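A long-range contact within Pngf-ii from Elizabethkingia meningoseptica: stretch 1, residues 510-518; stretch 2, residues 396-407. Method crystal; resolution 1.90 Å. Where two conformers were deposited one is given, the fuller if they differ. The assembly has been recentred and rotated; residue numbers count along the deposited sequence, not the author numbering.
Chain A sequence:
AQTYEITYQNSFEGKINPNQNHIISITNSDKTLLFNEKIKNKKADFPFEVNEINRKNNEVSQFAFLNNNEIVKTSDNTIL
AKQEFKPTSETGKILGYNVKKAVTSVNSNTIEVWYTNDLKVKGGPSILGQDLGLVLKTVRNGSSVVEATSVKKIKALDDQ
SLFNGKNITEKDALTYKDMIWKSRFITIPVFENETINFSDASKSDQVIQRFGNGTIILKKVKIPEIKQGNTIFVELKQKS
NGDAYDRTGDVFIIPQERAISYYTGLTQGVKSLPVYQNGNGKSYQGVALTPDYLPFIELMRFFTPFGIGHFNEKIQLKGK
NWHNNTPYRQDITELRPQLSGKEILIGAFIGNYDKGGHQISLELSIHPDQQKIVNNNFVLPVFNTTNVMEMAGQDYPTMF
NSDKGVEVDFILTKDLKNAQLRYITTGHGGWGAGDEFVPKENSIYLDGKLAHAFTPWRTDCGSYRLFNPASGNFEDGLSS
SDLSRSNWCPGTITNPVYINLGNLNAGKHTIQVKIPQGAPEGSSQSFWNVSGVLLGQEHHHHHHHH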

ATOM      1  N   THR A 510      18.146   5.357 -28.172  1.00 15.58           N
ATOM      2  CA  THR A 510      17.311   4.216 -28.523  0.50 14.38           C
ATOM      3  C   THR A 510      17.393   3.130 -27.462  1.00 15.02           C
ATOM      4  O   THR A 510      18.457   2.889 -26.860  1.00 14.12           O
ATOM      5  CB  THR A 510      17.730   3.587 -29.858  0.50 14.09           C
ATOM      6  OG1 THR A 510      19.054   3.041 -29.733  0.50 13.82           O
ATOM      7  CG2 THR A 510      17.639   4.608 -30.990  0.50 13.60           C
ATOM      8  N   ILE A 511      16.277   2.493 -27.181  1.00 14.99           N
ATOM      9  CA  ILE A 511      16.316   1.318 -26.330  1.00 15.83           C
ATOM     10  C   ILE A 511      15.715   0.201 -27.159  1.00 15.42           C
ATOM     11  O   ILE A 511      14.783   0.429 -27.937  1.00 16.20           O
ATOM     12  CB  ILE A 511      15.586   1.527 -25.002  1.00 16.96           C
ATOM     13  CG1 ILE A 511      16.416   2.419 -24.083  1.00 17.85           C
ATOM     14  CG2 ILE A 511      15.354   0.183 -24.305  1.00 17.47           C
ATOM     15  CD1 ILE A 511      15.682   2.943 -22.844  1.00 18.60           C
ATOM     16  N   GLN A 512      16.265  -0.996 -27.014  1.00 15.23           N
ATOM     17  CA  GLN A 512      15.780  -2.148 -27.750  1.00 14.54           C
ATOM     18  C   GLN A 512      15.694  -3.395 -26.872  1.00 14.52           C
ATOM     19  O   GLN A 512      16.553  -3.613 -26.033  1.00 14.45           O
ATOM     20  CB  GLN A 512      16.677  -2.416 -28.939  1.00 15.20           C
ATOM     21  CG  GLN A 512      16.205  -3.595 -29.780  1.00 16.03           C
ATOM     22  CD  GLN A 512      17.056  -3.795 -31.007  1.00 16.95           C
ATOM     23  OE1 GLN A 512      16.553  -4.141 -32.085  1.00 18.14           O
ATOM     24  NE2 GLN A 512      18.338  -3.580 -30.855  1.00 16.12           N
ATOM     25  N   VAL A 513      14.629  -4.174 -27.057  1.00 14.80           N
ATOM     26  CA  VAL A 513      14.473  -5.468 -26.376  1.00 15.19           C
ATOM     27  C   VAL A 513      14.406  -6.572 -27.396  1.00 15.03           C
ATOM     28  O   VAL A 513      13.626  -6.488 -28.338  1.00 14.76           O
ATOM     29  CB  VAL A 513      13.191  -5.534 -25.530  1.00 15.45           C
ATOM     30  CG1 VAL A 513      13.083  -6.871 -24.791  1.00 16.15           C
ATOM     31  CG2 VAL A 513      13.184  -4.376 -24.554  1.00 16.93           C
ATOM     32  N   LYS A 514      15.214  -7.608 -27.184  1.00 14.82           N
ATOM     33  CA  LYS A 514      15.229  -8.794 -28.024  1.00 14.45           C
ATOM     34  C   LYS A 514      14.995 -10.001 -27.111  1.00 13.99           C
ATOM     35  O   LYS A 514      15.564 -10.064 -26.023  1.00 13.05           O
ATOM     36  CB  LYS A 514      16.588  -8.973 -28.703  1.00 15.17           C
ATOM     37  CG  LYS A 514      16.989  -7.867 -29.670  1.00 16.80           C
ATOM     38  CD  LYS A 514      18.237  -8.257 -30.454  1.00 17.84           C
ATOM     39  CE  LYS A 514      18.777  -7.096 -31.267  1.00 19.00           C
ATOM     40  NZ  LYS A 514      20.012  -7.512 -31.969  1.00 19.82           N
ATOM     41  N   ILE A 515      14.154 -10.936 -27.563  1.00 13.31           N
ATOM     42  CA  ILE A 515      13.837 -12.186 -26.848  1.00 13.10           C
ATOM     43  C   ILE A 515      13.689 -13.283 -27.908  1.00 13.12           C
ATOM     44  O   ILE A 515      12.989 -13.054 -28.903  1.00 13.50           O
ATOM     45  CB  ILE A 515      12.484 -12.045 -26.094  1.00 13.41           C
ATOM     46  CG1 ILE A 515      12.516 -10.839 -25.154  1.00 13.52           C
ATOM     47  CG2 ILE A 515      12.139 -13.289 -25.305  1.00 13.62           C
ATOM     48  CD1 ILE A 515      11.153 -10.495 -24.567  1.00 13.63           C
ATOM     49  N   PRO A 516      14.333 -14.462 -27.730  1.00 14.01           N
ATOM     50  CA  PRO A 516      14.225 -15.552 -28.711  1.00 14.47           C
ATOM     51  C   PRO A 516      12.897 -16.298 -28.548  1.00 14.47           C
ATOM     52  O   PRO A 516      12.839 -17.397 -27.980  1.00 14.06           O
ATOM     53  CB  PRO A 516      15.434 -16.444 -28.409  1.00 15.11           C
ATOM     54  CG  PRO A 516      15.721 -16.196 -26.980  1.00 14.73           C
ATOM     55  CD  PRO A 516      15.258 -14.810 -26.646  1.00 14.12           C
ATOM     56  N   GLN A 517      11.847 -15.662 -29.061  1.00 14.49           N
ATOM     57  CA  GLN A 517      10.468 -16.120 -28.901  1.00 14.44           C
ATOM     58  C   GLN A 517      10.321 -17.497 -29.500  1.00 14.68           C
ATOM     59  O   GLN A 517      10.892 -17.785 -30.559  1.00 13.76           O
ATOM     60  CB  GLN A 517       9.544 -15.148 -29.601  1.00 15.30           C
ATOM     61  CG  GLN A 517       8.052 -15.442 -29.509  1.00 15.49           C
ATOM     62  CD  GLN A 517       7.275 -14.308 -30.133  1.00 16.62           C
ATOM     63  OE1 GLN A 517       7.093 -13.255 -29.513  1.00 16.94           O
ATOM     64  NE2 GLN A 517       6.815 -14.511 -31.364  1.00 16.57           N
ATOM     65  N   GLY A 518       9.569 -18.354 -28.829  1.00 14.04           N
ATOM     66  CA  GLY A 518       9.428 -19.742 -29.273  1.00 15.39           C
ATOM     67  C   GLY A 518       8.497 -19.822 -30.473  1.00 16.53           C
ATOM     68  O   GLY A 518       7.671 -18.922 -30.690  1.00 16.76           O
TER
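Stretch 2, residues 396-407: YPTMFNSDKGVE

Stretch 2 (396-407) lies along stretch 1 (510-518) in the opposite direction, with 674 Å² buried in all. Stretch 2 becomes a strand at V406 and E407, antiparallel to the strand 510-514. V406 and V513 form the hydrogen-bonded pair, V513 N to V406 O at 2.9 Å and V406 N to V513 O at 3.0 Å, CA atoms 5.2 Å apart, both side chains on one face of the sheet. Q512 and E407, CA atoms 4.3 Å apart, form the next, non-hydrogen-bonded pair and put their side chains on the other face.

F400 and Q517 cover the most surface, 104 Å² each. The F400 side chain (chi1 m) points toward stretch 1 and lays one ring face under I515, whose CD1 stands 3.9 Å from the F400 ring centroid, almost on the ring normal. V513 meets the same ring with CG1 4.1 Å from F400 CE1, while V513 O lies near the plane of the ring at its edge. Q517 reaches the backbone of stretch 2 with its amide: Q517 NE2 donates to T398 O at 2.9 Å, and Q517 OE1 accepts from F400 N at 3.3 Å, so both ends of the amide are used. Water 1 joins the two backbones beside this site, accepting from I515 N at 3.0 Å and donating to F400 O at 2.9 Å.

A type I turn from S402 to G405, closed by G405 N to S402 O at 3.0 Å, leads into the strand. On it D403 forms a salt bridge with the extended K514, D403 OD2 to K514 NZ at 3.0 Å. G405 has positive phi (55°), and G405 CA approaches V513 O at 3.4 Å; a CB here would clash with that oxygen.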

ATOM      1  N   TYR A 396      -1.776  -9.687 -29.798  1.00 15.70           N
ATOM      2  CA  TYR A 396      -0.837 -10.209 -28.810  1.00 17.32           C
ATOM      3  C   TYR A 396       0.577  -9.876 -29.212  1.00 15.95           C
ATOM      4  O   TYR A 396       0.852  -9.760 -30.394  1.00 14.61           O
ATOM      5  CB  TYR A 396      -0.961 -11.714 -28.684  1.00 18.78           C
ATOM      6  CG  TYR A 396      -2.237 -12.140 -28.052  1.00 20.36           C
ATOM      7  CD1 TYR A 396      -3.369 -12.365 -28.829  1.00 23.12           C
ATOM      8  CD2 TYR A 396      -2.328 -12.317 -26.680  1.00 22.70           C
ATOM      9  CE1 TYR A 396      -4.549 -12.765 -28.259  1.00 24.70           C
ATOM     10  CE2 TYR A 396      -3.507 -12.730 -26.100  1.00 23.80           C
ATOM     11  CZ  TYR A 396      -4.609 -12.946 -26.900  1.00 25.29           C
ATOM     12  OH  TYR A 396      -5.786 -13.337 -26.339  1.00 28.86           O
ATOM     13  N   PRO A 397       1.483  -9.763 -28.225  1.00 15.27           N
ATOM     14  CA  PRO A 397       2.851  -9.361 -28.511  1.00 15.67           C
ATOM     15  C   PRO A 397       3.739 -10.494 -29.017  1.00 15.47           C
ATOM     16  O   PRO A 397       4.605 -10.997 -28.309  1.00 15.03           O
ATOM     17  CB  PRO A 397       3.325  -8.785 -27.163  1.00 15.74           C
ATOM     18  CG  PRO A 397       2.531  -9.531 -26.146  1.00 15.49           C
ATOM     19  CD  PRO A 397       1.182  -9.677 -26.784  1.00 15.42           C
ATOM     20  N   THR A 398       3.516 -10.858 -30.275  1.00 16.04           N
ATOM     21  CA  THR A 398       4.258 -11.904 -30.961  1.00 15.79           C
ATOM     22  C   THR A 398       5.433 -11.348 -31.781  1.00 16.42           C
ATOM     23  O   THR A 398       5.968 -12.025 -32.667  1.00 16.35           O
ATOM     24  CB  THR A 398       3.297 -12.655 -31.885  1.00 16.52           C
ATOM     25  OG1 THR A 398       2.651 -11.708 -32.779  1.00 14.60           O
ATOM     26  CG2 THR A 398       2.240 -13.344 -31.074  1.00 16.52           C
HETATM   27  N   MSE A 399       5.881 -10.136 -31.459  1.00 17.47           N
HETATM   28  CA  MSE A 399       6.883  -9.442 -32.284  1.00 17.61           C
HETATM   29  C   MSE A 399       8.291  -9.950 -32.119  1.00 16.74           C
HETATM   30  O   MSE A 399       9.177  -9.561 -32.865  1.00 16.97           O
HETATM   31  CB  MSE A 399       6.857  -7.931 -32.015  1.00 18.31           C
HETATM   32  CG  MSE A 399       7.358  -7.473 -30.656  1.00 19.48           C
HETATM   33 SE   MSE A 399       5.900  -7.541 -29.320  1.00 24.98          SE
HETATM   34  CE  MSE A 399       4.768  -6.074 -29.990  1.00 21.21           C
ATOM     35  N   PHE A 400       8.509 -10.836 -31.163  1.00 15.50           N
ATOM     36  CA  PHE A 400       9.863 -11.191 -30.776  1.00 15.76           C
ATOM     37  C   PHE A 400      10.451 -12.327 -31.595  1.00 16.60           C
ATOM     38  O   PHE A 400      11.598 -12.710 -31.395  1.00 16.19           O
ATOM     39  CB  PHE A 400       9.905 -11.435 -29.277  1.00 15.21           C
ATOM     40  CG  PHE A 400       9.700 -10.184 -28.486  1.00 15.13           C
ATOM     41  CD1 PHE A 400      10.699  -9.222 -28.436  1.00 14.88           C
ATOM     42  CD2 PHE A 400       8.525  -9.954 -27.810  1.00 14.43           C
ATOM     43  CE1 PHE A 400      10.520  -8.061 -27.729  1.00 15.27           C
ATOM     44  CE2 PHE A 400       8.342  -8.794 -27.081  1.00 15.45           C
ATOM     45  CZ  PHE A 400       9.337  -7.839 -27.046  1.00 15.21           C
ATOM     46  N   ASN A 401       9.704 -12.820 -32.580  1.00 17.51           N
ATOM     47  CA  ASN A 401      10.331 -13.709 -33.570  1.00 19.32           C
ATOM     48  C   ASN A 401      11.233 -12.983 -34.577  1.00 20.73           C
ATOM     49  O   ASN A 401      11.921 -13.638 -35.346  1.00 24.02           O
ATOM     50  CB  ASN A 401       9.320 -14.607 -34.278  1.00 20.20           C
ATOM     51  CG  ASN A 401       8.419 -13.854 -35.246  1.00 22.16           C
ATOM     52  OD1 ASN A 401       8.060 -14.389 -36.308  1.00 26.54           O
ATOM     53  ND2 ASN A 401       8.040 -12.650 -34.899  1.00 19.63           N
ATOM     54  N   SER A 402      11.241 -11.649 -34.574  1.00 19.53           N
ATOM     55  CA  SER A 402      12.189 -10.888 -35.383  1.00 20.22           C
ATOM     56  C   SER A 402      13.324 -10.479 -34.472  1.00 20.80           C
ATOM     57  O   SER A 402      13.075 -10.068 -33.338  1.00 19.36           O
ATOM     58  CB  SER A 402      11.561  -9.623 -35.957  1.00 19.92           C
ATOM     59  OG  SER A 402      12.564  -8.692 -36.352  1.00 20.30           O
ATOM     60  N   ASP A 403      14.552 -10.522 -34.988  1.00 21.90           N
ATOM     61  CA  ASP A 403      15.712 -10.022 -34.237  1.00 24.29           C
ATOM     62  C   ASP A 403      15.564  -8.546 -33.826  1.00 23.19           C
ATOM     63  O   ASP A 403      16.183  -8.128 -32.856  1.00 22.62           O
ATOM     64  CB  ASP A 403      17.014 -10.211 -35.030  1.00 26.59           C
ATOM     65  CG  ASP A 403      18.254  -9.807 -34.220  1.00 27.91           C
ATOM     66  OD1 ASP A 403      18.636 -10.539 -33.287  1.00 30.31           O
ATOM     67  OD2 ASP A 403      18.824  -8.737 -34.487  1.00 30.03           O
ATOM     68  N   LYS A 404      14.756  -7.761 -34.550  1.00 20.75           N
ATOM     69  CA  LYS A 404      14.561  -6.346 -34.209  1.00 20.68           C
ATOM     70  C   LYS A 404      13.774  -6.170 -32.894  1.00 19.25           C
ATOM     71  O   LYS A 404      13.936  -5.173 -32.200  1.00 18.53           O
ATOM     72  CB  LYS A 404      13.840  -5.589 -35.327  1.00 23.05           C
ATOM     73  CG  LYS A 404      13.580  -4.126 -34.984  1.00 26.77           C
ATOM     74  CD  LYS A 404      13.201  -3.265 -36.191  1.00 31.24           C
ATOM     75  CE  LYS A 404      12.264  -2.125 -35.788  1.00 33.40           C
ATOM     76  NZ  LYS A 404      11.960  -1.232 -36.948  1.00 37.42           N
ATOM     77  N   GLY A 405      12.926  -7.136 -32.562  1.00 17.64           N
ATOM     78  CA  GLY A 405      12.171  -7.092 -31.310  1.00 17.07           C
ATOM     79  C   GLY A 405      11.389  -5.799 -31.205  1.00 16.68           C
ATOM     80  O   GLY A 405      10.697  -5.401 -32.163  1.00 16.63           O
ATOM     81  N   VAL A 406      11.514  -5.144 -30.055  1.00 16.21           N
ATOM     82  CA  VAL A 406      10.887  -3.850 -29.815  1.00 16.55           C
ATOM     83  C   VAL A 406      12.008  -2.808 -29.758  1.00 16.43           C
ATOM     84  O   VAL A 406      12.910  -2.913 -28.962  1.00 16.15           O
ATOM     85  CB  VAL A 406      10.111  -3.810 -28.475  1.00 16.27           C
ATOM     86  CG1 VAL A 406       9.768  -2.374 -28.125  1.00 16.82           C
ATOM     87  CG2 VAL A 406       8.847  -4.641 -28.569  1.00 16.49           C
ATOM     88  N   GLU A 407      11.923  -1.796 -30.595  1.00 17.57           N
ATOM     89  CA  GLU A 407      12.969  -0.786 -30.692  1.00 19.04           C
ATOM     90  C   GLU A 407      12.279   0.548 -30.654  1.00 18.75           C
ATOM     91  O   GLU A 407      11.323   0.769 -31.412  1.00 18.83           O
ATOM     92  CB  GLU A 407      13.754  -0.971 -31.995  1.00 22.63           C
ATOM     93  CG  GLU A 407      14.817   0.084 -32.240  1.00 27.54           C
ATOM     94  CD  GLU A 407      15.808  -0.355 -33.312  1.00 31.31           C
ATOM     95  OE1 GLU A 407      17.029  -0.181 -33.090  1.00 35.66           O
ATOM     96  OE2 GLU A 407      15.362  -0.924 -34.330  1.00 31.55           O
TER
HETATM   97  O   HOH W   1      13.503 -10.764 -30.525  1.00 18.10           O